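Local coordinates for aldehyde dehydrogenase family protein (Pseudomonas syringae pv. tomato, PDB 6X9L) that oxidises aldehydes with NAD+ as a member of the aldehyde dehydrogenase family, apparently acting on long-chain aliphatic substrates such as octanal, at residues 264-269 / 297-302; 157-162 / 284-289. The protein carries 1 engineered substitution. All blocks are in the same frame, centred on the assembly; numbering follows the deposited sequence.

Interaction 1. Residues 264-269 / 297-302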
ATOM      1  N   ASN A 264      13.955  -1.800  23.635  1.00 43.30           N
ATOM      2  CA  ASN A 264      15.026  -2.756  23.894  1.00 43.83           C
ATOM      3  C   ASN A 264      14.683  -3.434  25.222  1.00 44.16           C
ATOM      4  O   ASN A 264      14.844  -2.832  26.293  1.00 43.94           O
ATOM      5  CB  ASN A 264      16.384  -2.060  23.932  1.00 43.71           C
ATOM      6  CG  ASN A 264      17.546  -3.032  23.985  1.00 44.26           C
ATOM      7  OD1 ASN A 264      17.369  -4.241  23.826  1.00 44.82           O
ATOM      8  ND2 ASN A 264      18.743  -2.506  24.205  1.00 44.11           N
ATOM      9  N   ILE A 265      14.175  -4.668  25.143  1.00 47.63           N
ATOM     10  CA  ILE A 265      13.842  -5.462  26.322  1.00 47.97           C
ATOM     11  C   ILE A 265      15.057  -6.295  26.708  1.00 48.43           C
ATOM     12  O   ILE A 265      15.526  -7.122  25.920  1.00 48.81           O
ATOM     13  CB  ILE A 265      12.637  -6.384  26.076  1.00 48.31           C
ATOM     14  CG1 ILE A 265      11.334  -5.612  25.832  1.00 47.77           C
ATOM     15  CG2 ILE A 265      12.464  -7.330  27.263  1.00 48.75           C
ATOM     16  CD1 ILE A 265      10.138  -6.538  25.588  1.00 47.93           C
ATOM     17  N   LEU A 266      15.553  -6.092  27.924  1.00 45.99           N
ATOM     18  CA  LEU A 266      16.503  -7.003  28.541  1.00 46.44           C
ATOM     19  C   LEU A 266      15.704  -7.989  29.395  1.00 46.89           C
ATOM     20  O   LEU A 266      15.116  -7.612  30.416  1.00 46.72           O
ATOM     21  CB  LEU A 266      17.544  -6.235  29.361  1.00 46.26           C
ATOM     22  CG  LEU A 266      18.614  -5.540  28.500  1.00 46.04           C
ATOM     23  CD1 LEU A 266      17.991  -4.671  27.365  1.00 45.46           C
ATOM     24  CD2 LEU A 266      19.570  -4.714  29.353  1.00 45.92           C
ATOM     25  N   LEU A 267      15.656  -9.240  28.941  1.00 50.16           N
ATOM     26  CA  LEU A 267      15.036 -10.318  29.688  1.00 50.66           C
ATOM     27  C   LEU A 267      15.873 -10.651  30.926  1.00 51.14           C
ATOM     28  O   LEU A 267      17.082 -10.399  30.956  1.00 51.22           O
ATOM     29  CB  LEU A 267      14.899 -11.547  28.787  1.00 51.07           C
ATOM     30  CG  LEU A 267      13.968 -11.354  27.583  1.00 50.84           C
ATOM     31  CD1 LEU A 267      14.109 -12.484  26.620  1.00 51.36           C
ATOM     32  CD2 LEU A 267      12.512 -11.229  28.021  1.00 50.77           C
ATOM     33  N   PRO A 268      15.247 -11.210  31.966  1.00 61.49           N
ATOM     34  CA  PRO A 268      15.953 -11.375  33.252  1.00 61.76           C
ATOM     35  C   PRO A 268      17.217 -12.221  33.180  1.00 62.38           C
ATOM     36  O   PRO A 268      18.110 -12.053  34.027  1.00 62.63           O
ATOM     37  CB  PRO A 268      14.898 -12.040  34.143  1.00 61.98           C
ATOM     38  CG  PRO A 268      13.601 -11.693  33.533  1.00 61.61           C
ATOM     39  CD  PRO A 268      13.822 -11.569  32.062  1.00 61.50           C
ATOM     40  N   ASP A 269      17.290 -13.128  32.217  1.00 58.50           N
ATOM     41  CA  ASP A 269      18.452 -14.036  32.112  1.00 58.91           C
ATOM     42  C   ASP A 269      19.566 -13.431  31.271  1.00 58.53           C
ATOM     43  O   ASP A 269      20.480 -14.148  30.949  1.00 58.90           O
ATOM     44  CB  ASP A 269      18.013 -15.383  31.549  1.00 59.57           C
ATOM     45  CG  ASP A 269      17.599 -15.335  30.097  1.00 59.56           C
ATOM     46  OD1 ASP A 269      17.404 -14.250  29.599  1.00 59.03           O
ATOM     47  OD2 ASP A 269      17.498 -16.383  29.491  1.00 60.07           O
ATOM     48  N   MET A 297      14.741   1.412  26.749  1.00 46.29           N
ATOM     49  CA  MET A 297      15.379   0.205  27.266  1.00 46.94           C
ATOM     50  C   MET A 297      14.550  -0.323  28.432  1.00 47.11           C
ATOM     51  O   MET A 297      14.387   0.370  29.447  1.00 47.00           O
ATOM     52  CB  MET A 297      16.821   0.482  27.695  1.00 47.02           C
ATOM     53  CG  MET A 297      17.596  -0.765  28.036  1.00 47.53           C
ATOM     54  SD  MET A 297      19.271  -0.446  28.620  1.00 47.77           S
ATOM     55  CE  MET A 297      20.164  -0.416  27.057  1.00 47.65           C
ATOM     56  N   ILE A 298      14.037  -1.543  28.287  1.00 46.06           N
ATOM     57  CA  ILE A 298      13.035  -2.095  29.196  1.00 46.21           C
ATOM     58  C   ILE A 298      13.679  -3.238  29.976  1.00 46.88           C
ATOM     59  O   ILE A 298      14.139  -4.230  29.389  1.00 47.28           O
ATOM     60  CB  ILE A 298      11.787  -2.545  28.426  1.00 46.09           C
ATOM     61  CG1 ILE A 298      11.226  -1.334  27.673  1.00 45.34           C
ATOM     62  CG2 ILE A 298      10.741  -3.116  29.364  1.00 46.28           C
ATOM     63  CD1 ILE A 298      10.391  -1.691  26.470  1.00 45.39           C
ATOM     64  N   VAL A 299      13.720  -3.088  31.301  1.00 47.60           N
ATOM     65  CA  VAL A 299      14.581  -3.913  32.151  1.00 48.16           C
ATOM     66  C   VAL A 299      13.852  -4.234  33.444  1.00 48.42           C
ATOM     67  O   VAL A 299      12.951  -3.502  33.876  1.00 47.96           O
ATOM     68  CB  VAL A 299      15.916  -3.197  32.463  1.00 48.15           C
ATOM     69  CG1 VAL A 299      16.721  -2.975  31.190  1.00 47.94           C
ATOM     70  CG2 VAL A 299      15.663  -1.861  33.138  1.00 47.78           C
ATOM     71  N   PRO A 300      14.222  -5.357  34.080  1.00 53.09           N
ATOM     72  CA  PRO A 300      13.583  -5.757  35.349  1.00 53.34           C
ATOM     73  C   PRO A 300      13.792  -4.729  36.453  1.00 53.18           C
ATOM     74  O   PRO A 300      14.889  -4.203  36.634  1.00 53.22           O
ATOM     75  CB  PRO A 300      14.279  -7.082  35.694  1.00 53.95           C
ATOM     76  CG  PRO A 300      14.793  -7.596  34.396  1.00 53.97           C
ATOM     77  CD  PRO A 300      15.149  -6.387  33.577  1.00 53.48           C
ATOM     78  N   ARG A 301      12.730  -4.465  37.216  1.00 60.40           N
ATOM     79  CA  ARG A 301      12.797  -3.396  38.210  1.00 60.24           C
ATOM     80  C   ARG A 301      13.950  -3.624  39.173  1.00 60.79           C
ATOM     81  O   ARG A 301      14.738  -2.714  39.456  1.00 60.79           O
ATOM     82  CB  ARG A 301      11.478  -3.288  38.976  1.00 60.22           C
ATOM     83  CG  ARG A 301      11.401  -2.111  39.947  1.00 60.21           C
ATOM     84  CD  ARG A 301       9.951  -1.816  40.356  1.00 60.30           C
ATOM     85  NE  ARG A 301       9.333  -0.779  39.515  1.00 59.50           N
ATOM     86  CZ  ARG A 301       8.424  -1.002  38.565  1.00 59.28           C
ATOM     87  NH1 ARG A 301       8.009  -2.236  38.322  1.00 59.68           N
ATOM     88  NH2 ARG A 301       7.926   0.006  37.852  1.00 58.64           N
ATOM     89  N   ASN A 302      14.066  -4.844  39.687  1.00 54.68           N
ATOM     90  CA  ASN A 302      15.127  -5.164  40.631  1.00 56.55           C
ATOM     91  C   ASN A 302      16.506  -5.067  39.989  1.00 55.99           C
ATOM     92  O   ASN A 302      17.518  -5.344  40.642  1.00 57.56           O
ATOM     93  CB  ASN A 302      14.920  -6.564  41.192  1.00 58.38           C
ATOM     94  CG  ASN A 302      15.073  -7.632  40.141  1.00 57.64           C
ATOM     95  OD1 ASN A 302      14.891  -7.385  38.943  1.00 55.72           O
ATOM     96  ND2 ASN A 302      15.411  -8.839  40.578  1.00 59.40           N
TER
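Asn264 and Ile265 pair with Met297 and Ile298 as neighbouring parallel strands. The short segment axes come within 4.5 Å of each other at 16°. Ile298 N donates to Asn264 O, and Ile298 O accepts from Leu266 N at 2.8 Å, so both backbone polar groups of Ile298 are tied to this neighbour. Beyond Leu266 the backbones separate. There Pro300, which has no N-H to offer, sets its CD 3.4 Å from Leu266 O.

Side chains sort onto the two faces of the sheet. On one, Ile265 CG1 lies 4.0 Å from Ile298 CB. On the other, Asn264 and Met297 run side by side. Met297 bends at chi3 (-88°), and its CE comes 3.8 Å from Asn264 ND2. Leu266 spreads its branches: CD1 touches Met297 CG at 4.0 Å, and CD2 touches Val299 CG1 at 3.8 Å. The Asn264 amide is held by Gln424 and Tyr447.

The pair belongs to a beta-alpha-beta unit. Its connecting helix 272-284 packs on Leu266 and Val299 through Phe272. Helix 405-413 meets Ile265 and Ile298, and strands 422-424 and 396-402 continue the sheet on either side.

Interaction 2. Residues 157-162 / 284-289. With NAD (nicotinamide-adenine-dinucleotide), chain D; OYA (octanal), chain C.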
ATOM      1  N   PRO A 157      15.294  11.755   3.828  1.00 33.12           N
ATOM      2  CA  PRO A 157      15.659  12.628   4.953  1.00 33.64           C
ATOM      3  C   PRO A 157      17.157  12.892   4.995  1.00 34.27           C
ATOM      4  O   PRO A 157      17.888  12.477   4.093  1.00 34.17           O
ATOM      5  CB  PRO A 157      15.207  11.803   6.156  1.00 33.70           C
ATOM      6  CG  PRO A 157      15.603  10.381   5.704  1.00 33.85           C
ATOM      7  CD  PRO A 157      15.393  10.331   4.201  1.00 33.30           C
ATOM      8  N   TRP A 158      17.643  13.536   6.059  1.00 33.19           N
ATOM      9  CA  TRP A 158      19.040  13.963   6.102  1.00 34.04           C
ATOM     10  C   TRP A 158      19.942  13.115   6.998  1.00 34.72           C
ATOM     11  O   TRP A 158      21.161  13.336   6.999  1.00 35.68           O
ATOM     12  CB  TRP A 158      19.118  15.416   6.568  1.00 34.72           C
ATOM     13  CG  TRP A 158      18.291  15.667   7.800  1.00 34.73           C
ATOM     14  CD1 TRP A 158      17.104  16.351   7.866  1.00 34.61           C
ATOM     15  CD2 TRP A 158      18.590  15.256   9.142  1.00 34.93           C
ATOM     16  NE1 TRP A 158      16.656  16.380   9.151  1.00 34.66           N
ATOM     17  CE2 TRP A 158      17.550  15.718   9.958  1.00 34.89           C
ATOM     18  CE3 TRP A 158      19.640  14.547   9.729  1.00 35.32           C
ATOM     19  CZ2 TRP A 158      17.526  15.485  11.344  1.00 35.17           C
ATOM     20  CZ3 TRP A 158      19.604  14.315  11.099  1.00 35.58           C
ATOM     21  CH2 TRP A 158      18.568  14.778  11.886  1.00 35.41           C
ATOM     22  N   ASN A 159      19.388  12.154   7.751  1.00 34.82           N
ATOM     23  CA  ASN A 159      20.140  11.512   8.833  1.00 35.69           C
ATOM     24  C   ASN A 159      21.036  10.386   8.322  1.00 36.50           C
ATOM     25  O   ASN A 159      22.129  10.153   8.861  1.00 37.44           O
ATOM     26  CB  ASN A 159      19.181  10.971   9.890  1.00 35.51           C
ATOM     27  CG  ASN A 159      18.332   9.845   9.361  1.00 35.33           C
ATOM     28  OD1 ASN A 159      17.811   9.924   8.239  1.00 34.73           O
ATOM     29  ND2 ASN A 159      18.221   8.774  10.135  1.00 35.86           N
ATOM     30  N   TRP A 160      20.584   9.667   7.301  1.00 40.70           N
ATOM     31  CA  TRP A 160      21.395   8.686   6.582  1.00 41.70           C
ATOM     32  C   TRP A 160      21.267   8.987   5.088  1.00 41.14           C
ATOM     33  O   TRP A 160      20.696   8.196   4.327  1.00 40.87           O
ATOM     34  CB  TRP A 160      20.950   7.263   6.899  1.00 42.27           C
ATOM     35  CG  TRP A 160      21.293   6.806   8.259  1.00 43.02           C
ATOM     36  CD1 TRP A 160      20.591   7.027   9.415  1.00 42.52           C
ATOM     37  CD2 TRP A 160      22.426   6.019   8.621  1.00 44.38           C
ATOM     38  NE1 TRP A 160      21.228   6.425  10.477  1.00 43.32           N
ATOM     39  CE2 TRP A 160      22.359   5.801  10.015  1.00 44.41           C
ATOM     40  CE3 TRP A 160      23.489   5.461   7.898  1.00 45.43           C
ATOM     41  CZ2 TRP A 160      23.319   5.052  10.702  1.00 45.37           C
ATOM     42  CZ3 TRP A 160      24.443   4.720   8.584  1.00 46.38           C
ATOM     43  CH2 TRP A 160      24.348   4.518   9.971  1.00 46.31           C
ATOM     44  N   PRO A 161      21.826  10.116   4.633  1.00 46.78           N
ATOM     45  CA  PRO A 161      21.378  10.683   3.342  1.00 45.66           C
ATOM     46  C   PRO A 161      21.660   9.793   2.134  1.00 45.73           C
ATOM     47  O   PRO A 161      20.734   9.500   1.359  1.00 44.62           O
ATOM     48  CB  PRO A 161      22.119  12.029   3.272  1.00 45.86           C
ATOM     49  CG  PRO A 161      23.268  11.914   4.236  1.00 47.47           C
ATOM     50  CD  PRO A 161      22.862  10.933   5.296  1.00 47.61           C
ATOM     51  N   LEU A 162      22.909   9.345   1.950  1.00 35.89           N
ATOM     52  CA  LEU A 162      23.203   8.478   0.815  1.00 35.63           C
ATOM     53  C   LEU A 162      22.472   7.149   0.943  1.00 36.45           C
ATOM     54  O   LEU A 162      21.861   6.659  -0.014  1.00 35.67           O
ATOM     55  CB  LEU A 162      24.705   8.240   0.716  1.00 36.65           C
ATOM     56  CG  LEU A 162      25.108   7.501  -0.549  1.00 36.22           C
ATOM     57  CD1 LEU A 162      24.660   8.284  -1.774  1.00 34.46           C
ATOM     58  CD2 LEU A 162      26.602   7.309  -0.565  1.00 36.91           C
ATOM     59  N   PHE A 284      22.341   5.516  20.773  1.00 48.69           N
ATOM     60  CA  PHE A 284      23.020   6.770  20.455  1.00 48.41           C
ATOM     61  C   PHE A 284      23.788   6.725  19.133  1.00 48.46           C
ATOM     62  O   PHE A 284      24.499   7.686  18.819  1.00 48.50           O
ATOM     63  CB  PHE A 284      23.991   7.174  21.583  1.00 48.56           C
ATOM     64  CG  PHE A 284      23.323   7.501  22.913  1.00 48.42           C
ATOM     65  CD1 PHE A 284      21.949   7.697  23.003  1.00 48.05           C
ATOM     66  CD2 PHE A 284      24.082   7.622  24.068  1.00 48.59           C
ATOM     67  CE1 PHE A 284      21.342   7.997  24.225  1.00 47.92           C
ATOM     68  CE2 PHE A 284      23.480   7.916  25.289  1.00 48.60           C
ATOM     69  CZ  PHE A 284      22.106   8.115  25.364  1.00 48.27           C
ATOM     70  N   ARG A 285      23.672   5.649  18.352  1.00 58.99           N
ATOM     71  CA  ARG A 285      24.307   5.618  17.038  1.00 59.00           C
ATOM     72  C   ARG A 285      23.796   6.766  16.172  1.00 58.65           C
ATOM     73  O   ARG A 285      22.602   7.082  16.161  1.00 58.44           O
ATOM     74  CB  ARG A 285      24.043   4.271  16.360  1.00 59.41           C
ATOM     75  CG  ARG A 285      24.665   4.114  14.973  1.00 59.71           C
ATOM     76  CD  ARG A 285      25.432   2.784  14.777  1.00 60.46           C
ATOM     77  NE  ARG A 285      24.594   1.588  14.910  1.00 61.04           N
ATOM     78  CZ  ARG A 285      24.679   0.709  15.916  1.00 61.45           C
ATOM     79  NH1 ARG A 285      25.571   0.876  16.896  1.00 61.45           N
ATOM     80  NH2 ARG A 285      23.865  -0.338  15.944  1.00 61.80           N
ATOM     81  N   ASN A 286      24.710   7.398  15.442  1.00 41.66           N
ATOM     82  CA  ASN A 286      24.361   8.549  14.616  1.00 41.28           C
ATOM     83  C   ASN A 286      23.739   9.637  15.491  1.00 41.02           C
ATOM     84  O   ASN A 286      22.825  10.358  15.082  1.00 40.70           O
ATOM     85  CB  ASN A 286      23.429   8.145  13.459  1.00 41.13           C
ATOM     86  CG  ASN A 286      23.455   9.148  12.295  1.00 40.84           C
ATOM     87  OD1 ASN A 286      24.522   9.608  11.867  1.00 40.86           O
ATOM     88  ND2 ASN A 286      22.274   9.487  11.782  1.00 40.57           N
ATOM     89  N   VAL A 287      24.245   9.728  16.722  1.00 40.09           N
ATOM     90  CA  VAL A 287      23.835  10.664  17.771  1.00 39.95           C
ATOM     91  C   VAL A 287      22.312  10.644  17.916  1.00 39.62           C
ATOM     92  O   VAL A 287      21.653  11.690  18.000  1.00 39.38           O
ATOM     93  CB  VAL A 287      24.424  12.073  17.513  1.00 40.01           C
ATOM     94  CG1 VAL A 287      24.176  12.522  16.123  1.00 39.83           C
ATOM     95  CG2 VAL A 287      23.915  13.102  18.519  1.00 40.02           C
ATOM     96  N   GLY A 288      21.748   9.437  17.986  1.00 37.85           N
ATOM     97  CA  GLY A 288      20.322   9.280  18.113  1.00 37.56           C
ATOM     98  C   GLY A 288      19.498   9.657  16.900  1.00 37.35           C
ATOM     99  O   GLY A 288      18.270   9.595  16.976  1.00 37.04           O
ATOM    100  N   GLN A 289      20.116  10.055  15.788  1.00 42.20           N
ATOM    101  CA  GLN A 289      19.353  10.536  14.637  1.00 41.99           C
ATOM    102  C   GLN A 289      19.056   9.365  13.701  1.00 42.23           C
ATOM    103  O   GLN A 289      19.595   9.237  12.603  1.00 42.39           O
ATOM    104  CB  GLN A 289      20.100  11.654  13.935  1.00 42.07           C
ATOM    105  CG  GLN A 289      20.324  12.889  14.804  1.00 42.10           C
ATOM    106  CD  GLN A 289      21.341  13.833  14.196  1.00 42.27           C
ATOM    107  OE1 GLN A 289      21.099  15.034  14.049  1.00 42.21           O
ATOM    108  NE2 GLN A 289      22.487  13.287  13.825  1.00 42.52           N
TER
HETATM  109  PA  NAD D 702      10.804  15.315   7.478  1.00 30.16           P
HETATM  110  O1A NAD D 702       9.559  14.513   7.613  1.00 28.20           O
HETATM  111  O2A NAD D 702      10.714  16.656   8.098  1.00 31.14           O
HETATM  112  O5B NAD D 702      11.253  15.441   5.928  1.00 29.68           O
HETATM  113  C5B NAD D 702      11.486  14.292   5.135  1.00 28.55           C
HETATM  114  C4B NAD D 702      11.463  14.664   3.646  1.00 26.47           C
HETATM  115  O4B NAD D 702      10.180  15.158   3.318  1.00 25.69           O
HETATM  116  C3B NAD D 702      12.428  15.785   3.287  1.00 27.48           C
HETATM  117  O3B NAD D 702      12.943  15.523   1.988  1.00 24.94           O
HETATM  118  C2B NAD D 702      11.558  17.030   3.252  1.00 28.59           C
HETATM  119  O2B NAD D 702      12.032  18.015   2.358  1.00 31.06           O
HETATM  120  C1B NAD D 702      10.282  16.443   2.716  1.00 27.32           C
HETATM  121  N9A NAD D 702       9.079  17.157   3.123  1.00 26.35           N
HETATM  122  C8A NAD D 702       8.856  17.906   4.258  1.00 27.52           C
HETATM  123  N7A NAD D 702       7.562  18.310   4.222  1.00 29.18           N
HETATM  124  C5A NAD D 702       6.981  17.831   3.098  1.00 29.92           C
HETATM  125  C6A NAD D 702       5.701  17.937   2.576  1.00 31.54           C
HETATM  126  N6A NAD D 702       4.730  18.491   3.301  1.00 33.16           N
HETATM  127  N1A NAD D 702       5.410  17.301   1.387  1.00 28.66           N
HETATM  128  C2A NAD D 702       6.368  16.574   0.721  1.00 31.21           C
HETATM  129  N3A NAD D 702       7.641  16.467   1.241  1.00 26.74           N
HETATM  130  C4A NAD D 702       7.927  17.095   2.405  1.00 27.40           C
HETATM  131  O3  NAD D 702      12.025  14.410   8.011  1.00 35.97           O
HETATM  132  PN  NAD D 702      12.977  14.646   9.286  1.00 43.35           P
HETATM  133  O1N NAD D 702      12.162  14.611  10.524  1.00 43.32           O
HETATM  134  O2N NAD D 702      13.867  15.792   9.033  1.00 46.15           O
HETATM  135  O5D NAD D 702      13.762  13.228   9.078  1.00 35.80           O
HETATM  136  C5D NAD D 702      13.935  12.368  10.177  1.00 26.13           C
HETATM  137  C4D NAD D 702      12.705  11.466  10.293  1.00 25.78           C
HETATM  138  O4D NAD D 702      12.754  10.457   9.299  1.00 29.74           O
HETATM  139  C3D NAD D 702      12.683  10.756  11.633  1.00 27.12           C
HETATM  140  O3D NAD D 702      11.348  10.609  12.048  1.00 28.21           O
HETATM  141  C2D NAD D 702      13.206   9.388  11.278  1.00 26.26           C
HETATM  142  O2D NAD D 702      12.792   8.395  12.192  1.00 30.05           O
HETATM  143  C1D NAD D 702      12.598   9.186   9.893  1.00 24.96           C
HETATM  144  N1N NAD D 702      13.330   8.096   9.236  1.00 27.90           N
HETATM  145  C2N NAD D 702      12.688   6.915   8.980  1.00 26.51           C
HETATM  146  C3N NAD D 702      13.380   5.857   8.407  1.00 29.75           C
HETATM  147  C7N NAD D 702      12.728   4.539   8.125  1.00 27.07           C
HETATM  148  O7N NAD D 702      13.420   3.663   7.271  1.00 27.13           O
HETATM  149  N7N NAD D 702      11.556   4.201   8.670  1.00 24.34           N
HETATM  150  C4N NAD D 702      14.728   5.999   8.098  1.00 32.89           C
HETATM  151  C5N NAD D 702      15.369   7.198   8.371  1.00 30.75           C
HETATM  152  C6N NAD D 702      14.661   8.243   8.954  1.00 30.55           C
HETATM  153  C14 OYA C 701      23.311  -0.451  11.806  1.00 56.33           C
HETATM  154  C5  OYA C 701      22.249   0.615  11.607  1.00 58.83           C
HETATM  155  C6  OYA C 701      22.004   0.792  10.121  1.00 61.75           C
HETATM  156  C11 OYA C 701      21.337   2.125   9.876  1.00 55.40           C
HETATM  157  C7  OYA C 701      19.837   2.032  10.096  1.00 54.17           C
HETATM  158  C8  OYA C 701      19.240   3.387   9.720  1.00 54.66           C
HETATM  159  C9  OYA C 701      17.733   3.324   9.497  1.00 59.15           C
HETATM  160  C10 OYA C 701      16.989   4.108  10.559  1.00 59.90           C
HETATM  161  OAB OYA C 701      16.798   5.297  10.407  1.00 58.11           O
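Asn159 and Gln289 join the Pro-Trp-Asn-Trp-Pro turn of the aldehyde dehydrogenase family to the loop that leads to Ala291, an engineered residue beside the aldehyde. Trp160 is the N-cap of helix 161-174.

Three backbone carbonyls take the hydrogen bonds. Gln289 O is gripped from opposite faces of its plane: Asn159 ND2 donates at 2.9 Å and Asn286 ND2 at 2.8 Å. The Asn159 bond is fairly straight (164°) and lies in its amide plane. Asn286 ND2 also donates to Asn159 O at 3.0 Å, from above the carbonyl plane. Gln289 N and NE2 reach Asn286 O from opposite faces, while Gln289 OE1 accepts from Ala334 N.

Packing involves both indoles. The Gln289 side chain crosses Trp158 at about a right angle, with CG at the ring edge. Its OE1 lies 3.3 Å from Trp158 CH2, amide and ring planes 61° apart. Asn286 slides past Trp160 in the opposite direction, CB 4.1 Å from CZ2; Asn286 ND2 and Trp160 NE1, both donors, do not bond.

Trp158 NE1 makes a weak hydrogen bond to NAD O2N. Asn159 OD1 lies 3.6 Å from NAD C6N. Asn159 ND2 is 3.8 Å from octanal OAB, too long for a hydrogen bond, though consistent with the oxyanion-stabilising asparagine of relatives; Ala291 N hydrogen-bonds octanal. Octanal C11 sits over one face of Trp160, near the rim and 3.6 Å from CZ2.

How the interactions relate
Both interactions are buried, though interaction 1 reaches the surface at Pro268. Interaction 1 is far from the chain centre and away from the bound ligands, whereas interaction 2 is near the centre and lines both pockets. Their centres are 26 Å apart, and their nearest atoms about 9 Å. Helix 272-284 follows strand 263-266, and residues 284-289 leave its end before strand 296-300. One half of interaction 2 thus lies in the crossover between the strands of interaction 1; residues 157-162 come from much earlier in the chain. Chemistry follows place. Interaction 1 relies on regular strand bonds and aliphatic contacts. Interaction 2 relies on side-chain amides and indoles, of which Asn159 and the two tryptophans also meet cofactor or aldehyde.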